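Local coordinates for putative PII-like nitrogen regulatory protein (PDB 3CE8), which is of unknown function but, as a DUF3240 family member resembling PII proteins, may act in nitrogen regulation, at residues Gln24-Ile29 and Phe81-Pro86. Sequence-based numbering, arbitrary orientation.
Sequences QLLVLI and FEIMHP. With EDO (1,2-ethanediol), chain E.
F81 pairs with L28 through two backbone hydrogen bonds. E82 is on the other face, a non-hydrogen-bonded neighbour of V27. Its CG runs alongside V27 CG2, and its OE1 meets L25 CD2 at 3.9 Å. A phosphate ion, probably from the crystallisation liquor, lies near the E82 side chain. K80 and K80 of the second subunit make long, weak ion pairs with its carboxylate. I83 CD1 lies beside L26 CD2; L26 packs on helix 90-100, I83 on L48 and F51. I83 O takes two N-H groups from opposite faces of its plane, L26 N at 2.9 Å and H85 ND1 at 2.9 Å. In one of two conformers, M84 CE meets L25 CD1 at 3.7 Å, a less certain contact. H85 has CG between its own N and carbonyl carbon (chi1 65°), which turns the ring back along the strand to I83. Its NE2 accepts Q24 NE2 at 3.1 Å, tilted 32° from the ring plane. The same amide also bonds Q90. A leucine in place of H85 would probably leave Q24 NE2 without one acceptor and I83 O with one donor fewer. The ring donates at ND1 and accepts at NE2, consistent with a neutral imidazole tying together the two central antiparallel strands of a ferredoxin-like sheet, as in PII proteins.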
loop_
_atom_site.group_PDB
_atom_site.type_symbol
_atom_site.label_atom_id
_atom_site.label_comp_id
_atom_site.label_asym_id
_atom_site.label_seq_id
_atom_site.Cartn_x
_atom_site.Cartn_y
_atom_site.Cartn_z
ATOM N N GLN A 24 -9.806 -8.103 5.209
ATOM C CA GLN A 24 -9.076 -6.903 5.563
ATOM C C GLN A 24 -7.585 -7.168 5.379
ATOM O O GLN A 24 -7.158 -8.309 5.333
ATOM C CB GLN A 24 -9.448 -6.457 6.975
ATOM C CG GLN A 24 -9.208 -7.500 8.017
ATOM C CD GLN A 24 -9.606 -7.042 9.409
ATOM O OE1 GLN A 24 -10.540 -6.239 9.565
ATOM N NE2 GLN A 24 -8.893 -7.572 10.445
ATOM N N LEU A 25 -6.825 -6.101 5.222
ATOM C CA LEU A 25 -5.397 -6.202 4.953
ATOM C C LEU A 25 -4.525 -5.870 6.159
ATOM O O LEU A 25 -4.619 -4.798 6.696
ATOM C CB LEU A 25 -5.051 -5.244 3.791
ATOM C CG LEU A 25 -3.662 -5.344 3.173
ATOM C CD1 LEU A 25 -3.568 -6.683 2.446
ATOM C CD2 LEU A 25 -3.346 -4.128 2.249
ATOM N N LEU A 26 -3.709 -6.804 6.600
ATOM C CA LEU A 26 -2.739 -6.503 7.655
ATOM C C LEU A 26 -1.453 -6.075 7.016
ATOM O O LEU A 26 -0.938 -6.750 6.132
ATOM C CB LEU A 26 -2.442 -7.717 8.543
ATOM C CG LEU A 26 -1.311 -7.567 9.564
ATOM C CD1 LEU A 26 -1.636 -6.565 10.670
ATOM C CD2 LEU A 26 -1.110 -8.938 10.144
ATOM N N VAL A 27 -0.997 -4.901 7.413
ATOM C CA VAL A 27 0.304 -4.374 6.963
ATOM C C VAL A 27 1.183 -4.330 8.187
ATOM O O VAL A 27 0.822 -3.793 9.244
ATOM C CB VAL A 27 0.249 -2.971 6.344
ATOM C CG1 VAL A 27 1.672 -2.529 5.986
ATOM C CG2 VAL A 27 -0.679 -2.973 5.125
ATOM N N LEU A 28 2.343 -4.934 8.012
ATOM C CA LEU A 28 3.318 -5.165 9.098
ATOM C C LEU A 28 4.716 -4.761 8.664
ATOM O O LEU A 28 5.196 -5.211 7.630
ATOM C CB LEU A 28 3.259 -6.664 9.449
ATOM C CG LEU A 28 4.263 -7.249 10.430
ATOM C CD1 LEU A 28 4.059 -6.722 11.851
ATOM C CD2 LEU A 28 4.111 -8.756 10.378
ATOM N N ILE A 29 5.328 -3.860 9.430
ATOM C CA ILE A 29 6.683 -3.362 9.145
ATOM C C ILE A 29 7.629 -4.068 10.098
ATOM O O ILE A 29 7.774 -3.685 11.255
ATOM C CB ILE A 29 6.792 -1.823 9.280
ATOM C CG1 ILE A 29 5.705 -1.150 8.438
ATOM C CG2 ILE A 29 8.149 -1.327 8.861
ATOM C CD1 ILE A 29 5.629 -1.695 7.040
ATOM N N PHE A 81 5.310 -6.520 4.888
ATOM C CA PHE A 81 4.399 -7.617 4.634
ATOM C C PHE A 81 2.996 -7.086 4.507
ATOM O O PHE A 81 2.583 -6.192 5.238
ATOM C CB PHE A 81 4.375 -8.612 5.810
ATOM C CG PHE A 81 5.618 -9.499 5.928
ATOM C CD1 PHE A 81 6.721 -9.087 6.657
ATOM C CD2 PHE A 81 5.647 -10.763 5.350
ATOM C CE1 PHE A 81 7.822 -9.904 6.771
ATOM C CE2 PHE A 81 6.757 -11.569 5.453
ATOM C CZ PHE A 81 7.837 -11.151 6.164
ATOM N N GLU A 82 2.276 -7.654 3.560
ATOM C CA GLU A 82 0.853 -7.381 3.391
ATOM C C GLU A 82 0.134 -8.711 3.335
ATOM O O GLU A 82 0.443 -9.578 2.501
ATOM C CB GLU A 82 0.579 -6.530 2.153
ATOM C CG GLU A 82 1.133 -5.130 2.297
ATOM C CD GLU A 82 0.665 -4.158 1.232
ATOM O OE1 GLU A 82 -0.046 -4.527 0.274
ATOM O OE2 GLU A 82 0.999 -2.983 1.383
ATOM N N ILE A 83 -0.800 -8.848 4.273
ATOM C CA ILE A 83 -1.534 -10.081 4.518
ATOM C C ILE A 83 -3.050 -9.927 4.590
ATOM O O ILE A 83 -3.638 -9.460 5.560
ATOM C CB ILE A 83 -1.046 -10.714 5.841
ATOM C CG1 ILE A 83 0.486 -10.772 5.840
ATOM C CG2 ILE A 83 -1.673 -12.109 6.094
ATOM C CD1 ILE A 83 1.032 -10.597 7.195
HETATM N N MSE A 84 -3.654 -10.332 3.498
HETATM C CA MSE A 84 -5.098 -10.352 3.361
HETATM C C MSE A 84 -5.572 -11.531 4.195
HETATM O O MSE A 84 -5.009 -12.633 4.130
HETATM C CB MSE A 84 -5.541 -10.526 1.901
HETATM C CG MSE A 84 -7.039 -10.410 1.720
HETATM SE SE MSE A 84 -7.580 -8.570 1.860
HETATM C CE MSE A 84 -6.441 -7.840 0.472
ATOM N N HIS A 85 -6.598 -11.273 4.989
ATOM C CA HIS A 85 -7.158 -12.264 5.872
ATOM C C HIS A 85 -8.579 -11.913 6.275
ATOM O O HIS A 85 -8.959 -10.746 6.253
ATOM C CB HIS A 85 -6.302 -12.332 7.143
ATOM C CG HIS A 85 -6.330 -11.066 7.955
ATOM N ND1 HIS A 85 -5.582 -9.947 7.622
ATOM C CD2 HIS A 85 -7.026 -10.738 9.071
ATOM C CE1 HIS A 85 -5.832 -8.981 8.494
ATOM N NE2 HIS A 85 -6.708 -9.429 9.379
ATOM N N PRO A 86 -9.367 -12.926 6.645
ATOM C CA PRO A 86 -10.690 -12.654 7.156
ATOM C C PRO A 86 -10.655 -11.960 8.523
ATOM O O PRO A 86 -9.890 -12.324 9.422
ATOM C CB PRO A 86 -11.327 -14.047 7.289
ATOM C CG PRO A 86 -10.317 -15.060 6.789
ATOM C CD PRO A 86 -9.000 -14.357 6.708
HETATM C C1 EDO E . -1.984 -9.912 -0.070
HETATM O O1 EDO E . -0.607 -9.779 -0.436
HETATM C C2 EDO E . -2.549 -11.250 -0.515
HETATM O O2 EDO E . -2.619 -11.902 0.737
#